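Local coordinates for protein ofchtiv-allosamidin (Ostrinia furnacalis, PDB 6JMB) that probably hydrolyses chitin as a group IV insect chitinase of glycoside hydrolase family 18, and binds the inhibitor allosamidin at its barrel's active site, at residues D3-C8 with C33-Y38; L79-G84 with G120-W125; T108-I113 with E152-Y157. All coordinates share one frame; numbering follows the deposited sequence.

Interaction 1. Residues D3-C8 with C33-Y38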
ATOM      1  N   ASP A   3      11.344  16.988   5.811  1.00 35.64           N
ATOM      2  CA  ASP A   3      11.918  15.886   5.050  1.00 26.88           C
ATOM      3  C   ASP A   3      11.145  14.573   5.183  1.00 22.91           C
ATOM      4  O   ASP A   3      11.043  13.826   4.213  1.00 26.74           O
ATOM      5  CB  ASP A   3      13.388  15.673   5.412  1.00 34.66           C
ATOM      6  CG  ASP A   3      13.946  14.383   4.844  1.00 44.51           C
ATOM      7  OD1 ASP A   3      14.272  14.344   3.635  1.00 47.09           O
ATOM      8  OD2 ASP A   3      14.041  13.401   5.610  1.00 42.73           O
ATOM      9  N   LYS A   4      10.612  14.282   6.371  1.00 18.98           N
ATOM     10  CA  LYS A   4       9.733  13.125   6.513  1.00 16.02           C
ATOM     11  C   LYS A   4       8.491  13.325   5.655  1.00 16.03           C
ATOM     12  O   LYS A   4       7.950  14.431   5.561  1.00 18.74           O
ATOM     13  CB  LYS A   4       9.302  12.951   7.971  1.00 20.56           C
ATOM     14  CG  LYS A   4      10.423  12.642   8.959  1.00 22.39           C
ATOM     15  CD  LYS A   4      11.302  11.498   8.494  1.00 21.74           C
ATOM     16  CE  LYS A   4      12.245  11.044   9.598  1.00 26.04           C
ATOM     17  NZ  LYS A   4      13.479  10.440   9.035  1.00 27.77           N
ATOM     18  N   ILE A   5       8.036  12.248   5.014  1.00 12.21           N
ATOM     19  CA  ILE A   5       6.887  12.330   4.123  1.00 12.31           C
ATOM     20  C   ILE A   5       5.819  11.325   4.534  1.00 10.39           C
ATOM     21  O   ILE A   5       6.084  10.323   5.205  1.00 10.96           O
ATOM     22  CB  ILE A   5       7.258  12.174   2.628  1.00 12.37           C
ATOM     23  CG1 ILE A   5       7.827  10.783   2.341  1.00 13.71           C
ATOM     24  CG2 ILE A   5       8.227  13.281   2.194  1.00 15.74           C
ATOM     25  CD1 ILE A   5       8.126  10.552   0.866  1.00 14.35           C
ATOM     26  N   VAL A   6       4.587  11.629   4.139  1.00 10.44           N
ATOM     27  CA  VAL A   6       3.435  10.770   4.371  1.00 10.09           C
ATOM     28  C   VAL A   6       2.777  10.578   3.013  1.00 10.27           C
ATOM     29  O   VAL A   6       2.225  11.529   2.448  1.00 11.26           O
ATOM     30  CB  VAL A   6       2.452  11.383   5.380  1.00 10.50           C
ATOM     31  CG1 VAL A   6       1.246  10.487   5.552  1.00 11.93           C
ATOM     32  CG2 VAL A   6       3.137  11.598   6.720  1.00 12.86           C
ATOM     33  N   VAL A   7       2.850   9.363   2.484  1.00 10.34           N
ATOM     34  CA  VAL A   7       2.375   9.053   1.137  1.00 10.27           C
ATOM     35  C   VAL A   7       1.030   8.349   1.276  1.00  9.55           C
ATOM     36  O   VAL A   7       0.965   7.194   1.719  1.00 10.80           O
ATOM     37  CB  VAL A   7       3.393   8.191   0.376  1.00  9.47           C
ATOM     38  CG1 VAL A   7       2.889   7.866  -1.031  1.00 11.58           C
ATOM     39  CG2 VAL A   7       4.747   8.894   0.314  1.00 11.28           C
ATOM     40  N   CYS A   8      -0.048   9.039   0.911  1.00 10.51           N
ATOM     41  CA  CYS A   8      -1.405   8.530   1.078  1.00 11.05           C
ATOM     42  C   CYS A   8      -1.925   8.026  -0.259  1.00 10.58           C
ATOM     43  O   CYS A   8      -2.106   8.820  -1.183  1.00 11.37           O
ATOM     44  CB  CYS A   8      -2.337   9.647   1.535  1.00 11.19           C
ATOM     45  SG  CYS A   8      -1.964  10.360   3.144  1.00 15.16           S
ATOM     46  N   CYS A  33      -1.423  14.527   4.537  1.00 12.02           N
ATOM     47  CA  CYS A  33      -0.507  13.845   3.638  1.00 11.67           C
ATOM     48  C   CYS A  33       0.445  14.873   3.051  1.00 12.00           C
ATOM     49  O   CYS A  33       0.100  16.051   2.923  1.00 14.82           O
ATOM     50  CB  CYS A  33      -1.282  13.212   2.480  1.00 12.81           C
ATOM     51  SG  CYS A  33      -2.710  12.248   3.002  1.00 15.39           S
ATOM     52  N   THR A  34       1.652  14.428   2.698  1.00 10.92           N
ATOM     53  CA  THR A  34       2.531  15.239   1.864  1.00 12.27           C
ATOM     54  C   THR A  34       2.444  14.850   0.400  1.00 11.74           C
ATOM     55  O   THR A  34       2.668  15.692  -0.476  1.00 12.50           O
ATOM     56  CB  THR A  34       3.993  15.133   2.318  1.00 12.15           C
ATOM     57  OG1 THR A  34       4.431  13.774   2.232  1.00 12.58           O
ATOM     58  CG2 THR A  34       4.142  15.614   3.749  1.00 14.47           C
ATOM     59  N   HIS A  35       2.104  13.595   0.132  1.00 10.72           N
ATOM     60  CA  HIS A  35       1.937  13.071  -1.212  1.00 10.99           C
ATOM     61  C   HIS A  35       0.641  12.284  -1.224  1.00 11.15           C
ATOM     62  O   HIS A  35       0.402  11.469  -0.327  1.00 12.76           O
ATOM     63  CB  HIS A  35       3.105  12.151  -1.578  1.00 11.95           C
ATOM     64  CG  HIS A  35       4.427  12.853  -1.604  1.00 11.36           C
ATOM     65  ND1 HIS A  35       5.037  13.333  -0.465  1.00 13.09           N
ATOM     66  CD2 HIS A  35       5.246  13.170  -2.633  1.00 13.04           C
ATOM     67  CE1 HIS A  35       6.177  13.916  -0.793  1.00 13.28           C
ATOM     68  NE2 HIS A  35       6.327  13.833  -2.103  1.00 13.52           N
ATOM     69  N   LEU A  36      -0.215  12.561  -2.198  1.00 10.41           N
ATOM     70  CA  LEU A  36      -1.494  11.875  -2.341  1.00 10.85           C
ATOM     71  C   LEU A  36      -1.516  11.212  -3.707  1.00 10.16           C
ATOM     72  O   LEU A  36      -1.186  11.852  -4.712  1.00 10.47           O
ATOM     73  CB  LEU A  36      -2.665  12.856  -2.180  1.00 11.52           C
ATOM     74  CG  LEU A  36      -3.270  12.847  -0.770  1.00 13.24           C
ATOM     75  CD1 LEU A  36      -3.965  14.160  -0.435  1.00 15.65           C
ATOM     76  CD2 LEU A  36      -4.252  11.681  -0.658  1.00 13.48           C
ATOM     77  N   VAL A  37      -1.869   9.929  -3.748  1.00  9.73           N
ATOM     78  CA  VAL A  37      -1.707   9.115  -4.951  1.00  9.75           C
ATOM     79  C   VAL A  37      -3.064   8.576  -5.394  1.00  8.59           C
ATOM     80  O   VAL A  37      -3.755   7.900  -4.623  1.00  9.73           O
ATOM     81  CB  VAL A  37      -0.701   7.975  -4.735  1.00  9.90           C
ATOM     82  CG1 VAL A  37      -0.395   7.307  -6.059  1.00 10.17           C
ATOM     83  CG2 VAL A  37       0.580   8.505  -4.090  1.00 11.24           C
ATOM     84  N   TYR A  38      -3.430   8.859  -6.648  1.00  8.64           N
ATOM     85  CA  TYR A  38      -4.696   8.426  -7.237  1.00  9.32           C
ATOM     86  C   TYR A  38      -4.528   7.014  -7.790  1.00  9.03           C
ATOM     87  O   TYR A  38      -3.819   6.808  -8.780  1.00  9.86           O
ATOM     88  CB  TYR A  38      -5.053   9.394  -8.363  1.00 10.20           C
ATOM     89  CG  TYR A  38      -6.458   9.290  -8.930  1.00  9.97           C
ATOM     90  CD1 TYR A  38      -6.829   8.258  -9.797  1.00  8.95           C
ATOM     91  CD2 TYR A  38      -7.395  10.262  -8.633  1.00  9.92           C
ATOM     92  CE1 TYR A  38      -8.124   8.186 -10.313  1.00 10.35           C
ATOM     93  CE2 TYR A  38      -8.683  10.205  -9.150  1.00 10.52           C
ATOM     94  CZ  TYR A  38      -9.037   9.171  -9.985  1.00 10.05           C
ATOM     95  OH  TYR A  38     -10.320   9.130 -10.483  1.00 11.98           O
TER

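Interaction 2. Residues L79-G84 with G120-W125. With AMI (allosamizoline), chain C.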
ATOM      1  N   LEU A  79       0.116  12.541  -7.134  1.00 11.87           N
ATOM      2  CA  LEU A  79       0.604  11.614  -8.141  1.00 11.35           C
ATOM      3  C   LEU A  79      -0.525  10.716  -8.616  1.00  9.80           C
ATOM      4  O   LEU A  79      -1.532  10.533  -7.934  1.00 10.72           O
ATOM      5  CB  LEU A  79       1.719  10.729  -7.576  1.00 12.57           C
ATOM      6  CG  LEU A  79       2.878  11.401  -6.834  1.00 16.02           C
ATOM      7  CD1 LEU A  79       3.942  10.360  -6.517  1.00 24.16           C
ATOM      8  CD2 LEU A  79       3.462  12.544  -7.642  1.00 23.66           C
ATOM      9  N   VAL A  80      -0.332  10.126  -9.789  1.00 10.25           N
ATOM     10  CA  VAL A  80      -1.233   9.104 -10.304  1.00  9.93           C
ATOM     11  C   VAL A  80      -0.468   7.783 -10.314  1.00 10.33           C
ATOM     12  O   VAL A  80       0.717   7.741 -10.675  1.00 11.15           O
ATOM     13  CB  VAL A  80      -1.799   9.489 -11.686  1.00 11.53           C
ATOM     14  CG1 VAL A  80      -0.705   9.515 -12.779  1.00 11.07           C
ATOM     15  CG2 VAL A  80      -2.943   8.575 -12.079  1.00 11.93           C
ATOM     16  N   ALA A  81      -1.123   6.719  -9.857  1.00  9.24           N
ATOM     17  CA  ALA A  81      -0.505   5.397  -9.782  1.00  9.28           C
ATOM     18  C   ALA A  81      -1.001   4.517 -10.921  1.00 10.04           C
ATOM     19  O   ALA A  81      -2.211   4.393 -11.139  1.00  9.93           O
ATOM     20  CB  ALA A  81      -0.815   4.721  -8.444  1.00 10.26           C
ATOM     21  N   VAL A  82      -0.064   3.905 -11.644  1.00  9.25           N
ATOM     22  CA  VAL A  82      -0.385   2.965 -12.711  1.00 10.03           C
ATOM     23  C   VAL A  82      -0.133   1.550 -12.209  1.00 10.72           C
ATOM     24  O   VAL A  82       0.892   1.280 -11.569  1.00 10.68           O
ATOM     25  CB  VAL A  82       0.424   3.271 -13.987  1.00  9.72           C
ATOM     26  CG1 VAL A  82       1.938   3.107 -13.755  1.00 11.95           C
ATOM     27  CG2 VAL A  82      -0.061   2.414 -15.155  1.00 12.54           C
ATOM     28  N   GLY A  83      -1.071   0.653 -12.486  1.00  9.80           N
ATOM     29  CA  GLY A  83      -0.893  -0.739 -12.139  1.00  9.70           C
ATOM     30  C   GLY A  83      -1.851  -1.201 -11.068  1.00  9.66           C
ATOM     31  O   GLY A  83      -3.068  -1.026 -11.191  1.00 10.62           O
ATOM     32  N   GLY A  84      -1.309  -1.799 -10.017  1.00  9.54           N
ATOM     33  CA  GLY A  84      -2.124  -2.377  -8.972  1.00  9.99           C
ATOM     34  C   GLY A  84      -2.338  -3.864  -9.179  1.00  9.94           C
ATOM     35  O   GLY A  84      -2.142  -4.410 -10.267  1.00 10.76           O
ATOM     36  N   GLY A 120       3.338  13.837 -10.831  1.00 11.76           N
ATOM     37  CA  GLY A 120       4.226  12.739 -11.144  1.00 13.35           C
ATOM     38  C   GLY A 120       3.472  11.427 -11.221  1.00 11.28           C
ATOM     39  O   GLY A 120       2.244  11.382 -11.149  1.00 10.82           O
ATOM     40  N   LEU A 121       4.256  10.361 -11.369  1.00 10.43           N
ATOM     41  CA  LEU A 121       3.759   9.019 -11.625  1.00 10.40           C
ATOM     42  C   LEU A 121       4.313   8.065 -10.579  1.00 10.37           C
ATOM     43  O   LEU A 121       5.506   8.102 -10.262  1.00 10.83           O
ATOM     44  CB  LEU A 121       4.227   8.539 -13.007  1.00 10.97           C
ATOM     45  CG  LEU A 121       3.833   7.115 -13.410  1.00 10.49           C
ATOM     46  CD1 LEU A 121       2.334   7.017 -13.644  1.00 12.06           C
ATOM     47  CD2 LEU A 121       4.603   6.665 -14.645  1.00 12.04           C
ATOM     48  N   ASP A 122       3.444   7.208 -10.056  1.00 10.41           N
ATOM     49  CA  ASP A 122       3.837   6.089  -9.213  1.00  9.85           C
ATOM     50  C   ASP A 122       3.613   4.814 -10.012  1.00  9.42           C
ATOM     51  O   ASP A 122       2.528   4.612 -10.568  1.00 10.94           O
ATOM     52  CB  ASP A 122       2.979   6.068  -7.944  1.00  9.99           C
ATOM     53  CG  ASP A 122       3.349   4.940  -7.010  1.00 11.01           C
ATOM     54  OD1 ASP A 122       4.547   4.792  -6.682  1.00 11.23           O
ATOM     55  OD2 ASP A 122       2.437   4.192  -6.595  1.00 12.81           O
ATOM     56  N   VAL A 123       4.634   3.968 -10.095  1.00 10.39           N
ATOM     57  CA  VAL A 123       4.545   2.723 -10.853  1.00 10.86           C
ATOM     58  C   VAL A 123       4.353   1.570  -9.877  1.00 10.27           C
ATOM     59  O   VAL A 123       5.205   1.329  -9.009  1.00 10.00           O
ATOM     60  CB  VAL A 123       5.779   2.507 -11.740  1.00 10.63           C
ATOM     61  CG1 VAL A 123       5.601   1.249 -12.578  1.00 12.31           C
ATOM     62  CG2 VAL A 123       6.000   3.717 -12.640  1.00 12.34           C
ATOM     63  N   ASP A 124       3.224   0.870 -10.012  1.00  9.47           N
ATOM     64  CA  ASP A 124       2.858  -0.263  -9.168  1.00  9.09           C
ATOM     65  C   ASP A 124       2.600  -1.493 -10.038  1.00  9.34           C
ATOM     66  O   ASP A 124       1.489  -2.029 -10.071  1.00 10.73           O
ATOM     67  CB  ASP A 124       1.621   0.109  -8.335  1.00 10.85           C
ATOM     68  CG  ASP A 124       1.156  -1.006  -7.421  1.00 11.65           C
ATOM     69  OD1 ASP A 124       1.973  -1.865  -7.036  1.00 12.53           O
ATOM     70  OD2 ASP A 124      -0.042  -1.016  -7.079  1.00 11.09           O
ATOM     71  N   TRP A 125       3.620  -1.934 -10.769  1.00  9.50           N
ATOM     72  CA  TRP A 125       3.527  -3.149 -11.566  1.00  9.49           C
ATOM     73  C   TRP A 125       3.637  -4.344 -10.627  1.00 10.25           C
ATOM     74  O   TRP A 125       4.657  -4.512  -9.950  1.00 10.77           O
ATOM     75  CB  TRP A 125       4.672  -3.130 -12.580  1.00  9.86           C
ATOM     76  CG  TRP A 125       4.946  -4.385 -13.382  1.00  9.69           C
ATOM     77  CD1 TRP A 125       4.264  -5.577 -13.367  1.00  9.93           C
ATOM     78  CD2 TRP A 125       6.002  -4.539 -14.331  1.00  9.71           C
ATOM     79  NE1 TRP A 125       4.843  -6.462 -14.257  1.00 10.62           N
ATOM     80  CE2 TRP A 125       5.915  -5.849 -14.852  1.00  9.23           C
ATOM     81  CE3 TRP A 125       7.018  -3.695 -14.789  1.00  9.72           C
ATOM     82  CZ2 TRP A 125       6.808  -6.331 -15.815  1.00 10.00           C
ATOM     83  CZ3 TRP A 125       7.903  -4.170 -15.748  1.00 10.86           C
ATOM     84  CH2 TRP A 125       7.797  -5.483 -16.242  1.00 10.54           C
TER
HETATM   85  C1  AMI C 501      -1.552  -2.857  -2.631  1.00 11.03           C
HETATM   86  C2  AMI C 501      -1.696  -2.770  -4.204  1.00 10.26           C
HETATM   87  C3  AMI C 501      -3.120  -2.640  -4.422  1.00 10.71           C
HETATM   88  C4  AMI C 501      -3.783  -3.442  -3.228  1.00 11.28           C
HETATM   89  C5  AMI C 501      -3.010  -2.940  -2.103  1.00 10.67           C
HETATM   90  C6  AMI C 501      -3.124  -3.840  -0.819  1.00 12.13           C
HETATM   91  C7  AMI C 501      -0.611  -1.009  -3.421  1.00 10.95           C
HETATM   92  C8  AMI C 501       0.555   0.857  -4.701  1.00 12.48           C
HETATM   93  C9  AMI C 501       0.541   0.877  -2.138  1.00 11.28           C
HETATM   94  N2  AMI C 501      -1.013  -1.715  -4.564  1.00 10.75           N
HETATM   95  N7  AMI C 501       0.162   0.240  -3.427  1.00 11.24           N
HETATM   96  O3  AMI C 501      -3.480  -3.126  -5.714  1.00 11.72           O
HETATM   97  O4  AMI C 501      -5.149  -3.135  -2.982  1.00 10.51           O
HETATM   98  O6  AMI C 501      -2.780  -5.166  -1.168  1.00 13.86           O
HETATM   99  O7  AMI C 501      -0.980  -1.588  -2.243  1.00 10.96           O

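Interaction 3. Residues T108-I113 with E152-Y157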
ATOM      1  N   THR A 108       2.190   8.839 -23.246  1.00 12.56           N
ATOM      2  CA  THR A 108       0.772   8.862 -22.886  1.00 12.43           C
ATOM      3  C   THR A 108       0.569   9.086 -21.391  1.00 13.02           C
ATOM      4  O   THR A 108      -0.382   9.769 -20.990  1.00 12.85           O
ATOM      5  CB  THR A 108       0.044   7.603 -23.356  1.00 12.35           C
ATOM      6  OG1 THR A 108       0.671   6.437 -22.811  1.00 12.66           O
ATOM      7  CG2 THR A 108       0.033   7.522 -24.875  1.00 14.27           C
ATOM      8  N   SER A 109       1.438   8.520 -20.545  1.00 12.23           N
ATOM      9  CA  SER A 109       1.329   8.815 -19.118  1.00 12.02           C
ATOM     10  C   SER A 109       1.654  10.276 -18.841  1.00 11.70           C
ATOM     11  O   SER A 109       0.974  10.925 -18.036  1.00 13.48           O
ATOM     12  CB  SER A 109       2.210   7.874 -18.290  1.00 12.31           C
ATOM     13  OG  SER A 109       3.590   8.132 -18.482  1.00 13.46           O
ATOM     14  N   LEU A 110       2.666  10.824 -19.521  1.00 12.20           N
ATOM     15  CA  LEU A 110       2.972  12.242 -19.361  1.00 11.79           C
ATOM     16  C   LEU A 110       1.791  13.113 -19.773  1.00 13.31           C
ATOM     17  O   LEU A 110       1.491  14.113 -19.112  1.00 13.22           O
ATOM     18  CB  LEU A 110       4.207  12.600 -20.187  1.00 13.69           C
ATOM     19  CG  LEU A 110       4.602  14.074 -20.249  1.00 15.87           C
ATOM     20  CD1 LEU A 110       5.029  14.557 -18.880  1.00 17.34           C
ATOM     21  CD2 LEU A 110       5.727  14.263 -21.251  1.00 18.47           C
ATOM     22  N   ALA A 111       1.112  12.749 -20.862  1.00 13.39           N
ATOM     23  CA  ALA A 111      -0.051  13.518 -21.304  1.00 13.59           C
ATOM     24  C   ALA A 111      -1.136  13.555 -20.232  1.00 13.49           C
ATOM     25  O   ALA A 111      -1.720  14.614 -19.965  1.00 13.96           O
ATOM     26  CB  ALA A 111      -0.595  12.947 -22.616  1.00 14.33           C
ATOM     27  N   MET A 112      -1.430  12.409 -19.611  1.00 12.39           N
ATOM     28  CA  MET A 112      -2.422  12.386 -18.537  1.00 13.15           C
ATOM     29  C   MET A 112      -1.959  13.212 -17.346  1.00 13.08           C
ATOM     30  O   MET A 112      -2.742  13.973 -16.762  1.00 13.24           O
ATOM     31  CB  MET A 112      -2.698  10.939 -18.118  1.00 13.76           C
ATOM     32  CG  MET A 112      -3.376  10.104 -19.200  1.00 14.97           C
ATOM     33  SD  MET A 112      -3.711   8.404 -18.690  1.00 17.04           S
ATOM     34  CE  MET A 112      -5.143   8.645 -17.643  1.00 16.73           C
ATOM     35  N   ILE A 113      -0.682  13.091 -16.984  1.00 12.03           N
ATOM     36  CA  ILE A 113      -0.153  13.837 -15.847  1.00 12.29           C
ATOM     37  C   ILE A 113      -0.312  15.341 -16.065  1.00 12.53           C
ATOM     38  O   ILE A 113      -0.787  16.071 -15.185  1.00 12.14           O
ATOM     39  CB  ILE A 113       1.307  13.424 -15.589  1.00 12.29           C
ATOM     40  CG1 ILE A 113       1.341  12.039 -14.932  1.00 13.05           C
ATOM     41  CG2 ILE A 113       2.042  14.472 -14.753  1.00 13.19           C
ATOM     42  CD1 ILE A 113       2.686  11.350 -15.026  1.00 14.20           C
ATOM     43  N   GLU A 152      14.388  10.287 -17.370  1.00 13.58           N
ATOM     44  CA  GLU A 152      14.985  11.178 -18.360  1.00 14.32           C
ATOM     45  C   GLU A 152      13.954  12.136 -18.942  1.00 16.30           C
ATOM     46  O   GLU A 152      14.229  13.332 -19.109  1.00 17.74           O
ATOM     47  CB  GLU A 152      15.647  10.354 -19.461  1.00 16.81           C
ATOM     48  CG  GLU A 152      16.994   9.787 -19.042  1.00 23.85           C
ATOM     49  CD  GLU A 152      17.534   8.759 -20.013  1.00 30.20           C
ATOM     50  OE1 GLU A 152      16.805   8.375 -20.953  1.00 34.54           O
ATOM     51  OE2 GLU A 152      18.696   8.335 -19.831  1.00 35.16           O
ATOM     52  N   GLU A 153      12.752  11.642 -19.233  1.00 14.22           N
ATOM     53  CA  GLU A 153      11.727  12.521 -19.781  1.00 14.62           C
ATOM     54  C   GLU A 153      11.123  13.416 -18.709  1.00 16.69           C
ATOM     55  O   GLU A 153      10.906  14.614 -18.941  1.00 16.60           O
ATOM     56  CB  GLU A 153      10.631  11.694 -20.446  1.00 16.30           C
ATOM     57  CG  GLU A 153       9.552  12.533 -21.110  1.00 20.44           C
ATOM     58  CD  GLU A 153      10.071  13.308 -22.301  1.00 29.15           C
ATOM     59  OE1 GLU A 153      11.072  12.872 -22.908  1.00 30.98           O
ATOM     60  OE2 GLU A 153       9.471  14.352 -22.634  1.00 35.39           O
ATOM     61  N   PHE A 154      10.838  12.855 -17.532  1.00 14.40           N
ATOM     62  CA  PHE A 154      10.150  13.622 -16.497  1.00 14.96           C
ATOM     63  C   PHE A 154      10.997  14.788 -16.001  1.00 16.82           C
ATOM     64  O   PHE A 154      10.452  15.800 -15.545  1.00 16.13           O
ATOM     65  CB  PHE A 154       9.782  12.713 -15.322  1.00 13.74           C
ATOM     66  CG  PHE A 154       8.514  11.923 -15.519  1.00 14.66           C
ATOM     67  CD1 PHE A 154       8.010  11.669 -16.785  1.00 14.89           C
ATOM     68  CD2 PHE A 154       7.824  11.434 -14.420  1.00 16.73           C
ATOM     69  CE1 PHE A 154       6.842  10.928 -16.952  1.00 15.71           C
ATOM     70  CE2 PHE A 154       6.660  10.703 -14.580  1.00 17.46           C
ATOM     71  CZ  PHE A 154       6.167  10.448 -15.842  1.00 15.87           C
ATOM     72  N   ASP A 155      12.326  14.667 -16.075  1.00 16.03           N
ATOM     73  CA  ASP A 155      13.193  15.744 -15.612  1.00 18.25           C
ATOM     74  C   ASP A 155      13.038  17.013 -16.443  1.00 21.16           C
ATOM     75  O   ASP A 155      13.360  18.101 -15.954  1.00 23.99           O
ATOM     76  CB  ASP A 155      14.650  15.282 -15.578  1.00 21.01           C
ATOM     77  CG  ASP A 155      15.015  14.590 -14.272  1.00 24.21           C
ATOM     78  OD1 ASP A 155      14.183  14.579 -13.338  1.00 21.93           O
ATOM     79  OD2 ASP A 155      16.145  14.065 -14.177  1.00 25.56           O
ATOM     80  N   ASN A 156      12.546  16.903 -17.679  1.00 17.43           N
ATOM     81  CA  ASN A 156      12.253  18.095 -18.470  1.00 18.59           C
ATOM     82  C   ASN A 156      11.083  18.892 -17.908  1.00 22.50           C
ATOM     83  O   ASN A 156      10.917  20.063 -18.263  1.00 23.20           O
ATOM     84  CB  ASN A 156      11.958  17.710 -19.918  1.00 22.45           C
ATOM     85  CG  ASN A 156      13.162  17.113 -20.613  1.00 25.44           C
ATOM     86  OD1 ASN A 156      14.265  17.656 -20.542  1.00 30.87           O
ATOM     87  ND2 ASN A 156      12.962  15.980 -21.279  1.00 28.76           N
ATOM     88  N   TYR A 157      10.274  18.288 -17.037  1.00 17.25           N
ATOM     89  CA  TYR A 157       9.088  18.934 -16.500  1.00 16.74           C
ATOM     90  C   TYR A 157       9.085  19.040 -14.979  1.00 17.56           C
ATOM     91  O   TYR A 157       8.104  19.538 -14.412  1.00 21.53           O
ATOM     92  CB  TYR A 157       7.824  18.196 -16.970  1.00 17.28           C
ATOM     93  CG  TYR A 157       7.741  18.003 -18.477  1.00 18.37           C
ATOM     94  CD1 TYR A 157       8.290  16.884 -19.086  1.00 17.77           C
ATOM     95  CD2 TYR A 157       7.101  18.937 -19.285  1.00 20.32           C
ATOM     96  CE1 TYR A 157       8.219  16.700 -20.460  1.00 22.01           C
ATOM     97  CE2 TYR A 157       7.017  18.759 -20.660  1.00 21.04           C
ATOM     98  CZ  TYR A 157       7.578  17.640 -21.241  1.00 25.02           C
ATOM     99  OH  TYR A 157       7.498  17.459 -22.608  1.00 24.17           O
TER

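Interaction 1. Residues D3-C8 with C33-Y38
A disulfide ties Cys8, on strand 5-8 of a family 18 barrel, to Cys33, just ahead of the parallel neighbour 35-38; the axes of the two strands approach to 4.7 Å. Covalent and hydrogen-bonded links thus work side by side. The SG atoms lie 2.0 Å apart with a torsion of -94° about the S-S bond. On the same face, Leu36 CD2 packs 3.6 Å from Cys8 CB. On the other face, Val7 CG1 meets Val37 CG2 at 3.9 Å. Between these two layers the backbone zips tightly: Cys8 N donates to His35 O at 2.8 Å almost straight (174° at the hydrogen), and Val37 N donates to Cys8 O. Val6 O is gripped twice, by Thr34 N on an in-plane lone pair and by His35 N tilted from the carbonyl plane.

Toward the N-terminal end the contact loosens. Thr34 is partly exposed, and here a side chain replaces the next backbone rung: with OG1 set between the backbone N and the carbonyl carbon (chi1 60°), the hydroxyl accepts from Val6 N at 2.9 Å. The same OG1 shares a hydrogen bond with His35 ND1 in the plane of the imidazole, which helps fix the ring's rotation beside Ile5 CG2. Lys4, also partly exposed, turns away, and its NZ bonds to Leu339 O.

Strand 341-345 flanks strand 5-8 through backbone bonds, helix 362-373 covers Val6 and Cys8, and Tyr187 packs edge-to-face with His35 in the barrel interior.

Interaction 2. Residues L79-G84 with G120-W125
The active site of this family 18 TIM barrel is built where strand 79-83 runs parallel to strand 120-124, with Ala81 facing Asp122 and Gly83 facing Asp124. The second strand carries the DxDxE signature of family 18 chitinases, here Asp122, Asp124 and Glu126. Allosamizoline lies at the C-terminal end of the pair, where barrel enzymes of this kind usually hold their substrates.

A regular ladder sets the signature residues in place. Val80 O receives Asp122 N at 2.8 Å, and Asp122 O in turn receives Val82 N. Val82 O then takes Asp124 N at 2.8 Å. Gly84 N closes the ladder on Asp124 O at 171°. Gly83 can have no side chain in this place, since a CB would run into that same Asp124 oxygen.

The two faces differ in chemistry. Toward the helices, Val82 CG1 sits between the backbone N and the carbonyl carbon (chi1 63°), which brings it to 3.9 Å from Leu121 CD1; Val80 CG1 reaches the same methyl, and helix 99-116 covers all three residues. Toward the barrel interior, the methyl of Ala81 lies 3.8 Å from Asp122 OD2. Both carboxylate oxygens of this buried aspartate have partners, OD2 with Tyr9 and OD1 with Thr162.

Asp124 reaches the inhibitor, which Asp194 and the backbone N of Trp85 also bond. With CG anti to the backbone N (chi1 180°), its carboxylate extends from the strand toward the ligand, and OD1 lies close to Glu126 OE2. Gly84 CA borders the cyclopentane ring of allosamizoline, 3.6 Å from AMI O3, while Asp124 OD2 comes to 2.8 Å from AMI N2.

Interaction 3. Residues T108-I113 with E152-Y157
Leu110 and Phe154 are the nearest CA pair between segments 108-113 and 152-157, 7.9 Å apart. That spacing keeps the main chains from touching and leaves the contact to side chains. Segment 108-113 is regular helix, as in the bond from Ile113 N to Ser109 O, whereas the chain around Tyr157 turns more tightly: Tyr157 N bonds to Phe154 O, three residues back, at 2.9 Å. Phe154 and Tyr157 both reach the first helix, at two separate points.

Leu110 carries the outer point. Its CG lies anti to the backbone N (chi1 174°), so that both methyls extend to the ring of Tyr157. CD1 rests 4.0 Å above one face, offset toward the rim, while Leu110 CD2 comes to 3.6 Å from Tyr157 CE1; the two side chains meet at about a right angle. Glu153, bent at its second torsion, brings OE2 within 4.0 Å of Leu110 CD2 and into the plane of the tyrosine ring at its edge. An alanine at Leu110 would probably open a gap under the tyrosine face and leave that ring freer to turn.

The inner point is buried. Ile113 CD1 meets the tip of the Phe154 ring, 3.7 Å from CZ, and Ser109 OG approaches the ring edge near its plane. That hydroxyl is already bonded to Phe105 O within its own helix. Leu121 of the barrel strand beneath touches both Ile113 and Phe154, and Leu159 also packs against them.

No hydrogen bond crosses between the two segments, so these outer helices of the barrel are held together here by shape and the burial of methyls against rings, while the polar ends of the partly exposed Glu153 and the exposed Tyr157 lie on the side more accessible to solvent.

How the interactions relate
From the N terminus, interaction 1 comes first: residues 33-38 return to 3-8 across a loop of 24 residues, pairing the first two barrel strands before anything else opens. Residues 79-84 then begin interaction 2, but helix 99-116 supplies the first half of interaction 3 before 120-125 closes the strand pair, and 152-157 closes the helix contact later still. Interactions 2 and 3 therefore cross, while interaction 1 precedes both. Space follows the same order. Strand 35-43 binds strand 77-83 through probable hydrogen bonds at Leu36 and Tyr38, linking interactions 1 and 2, and Val80 and Leu121 pack outward on Ile113, tying the barrel wall to its helical layer.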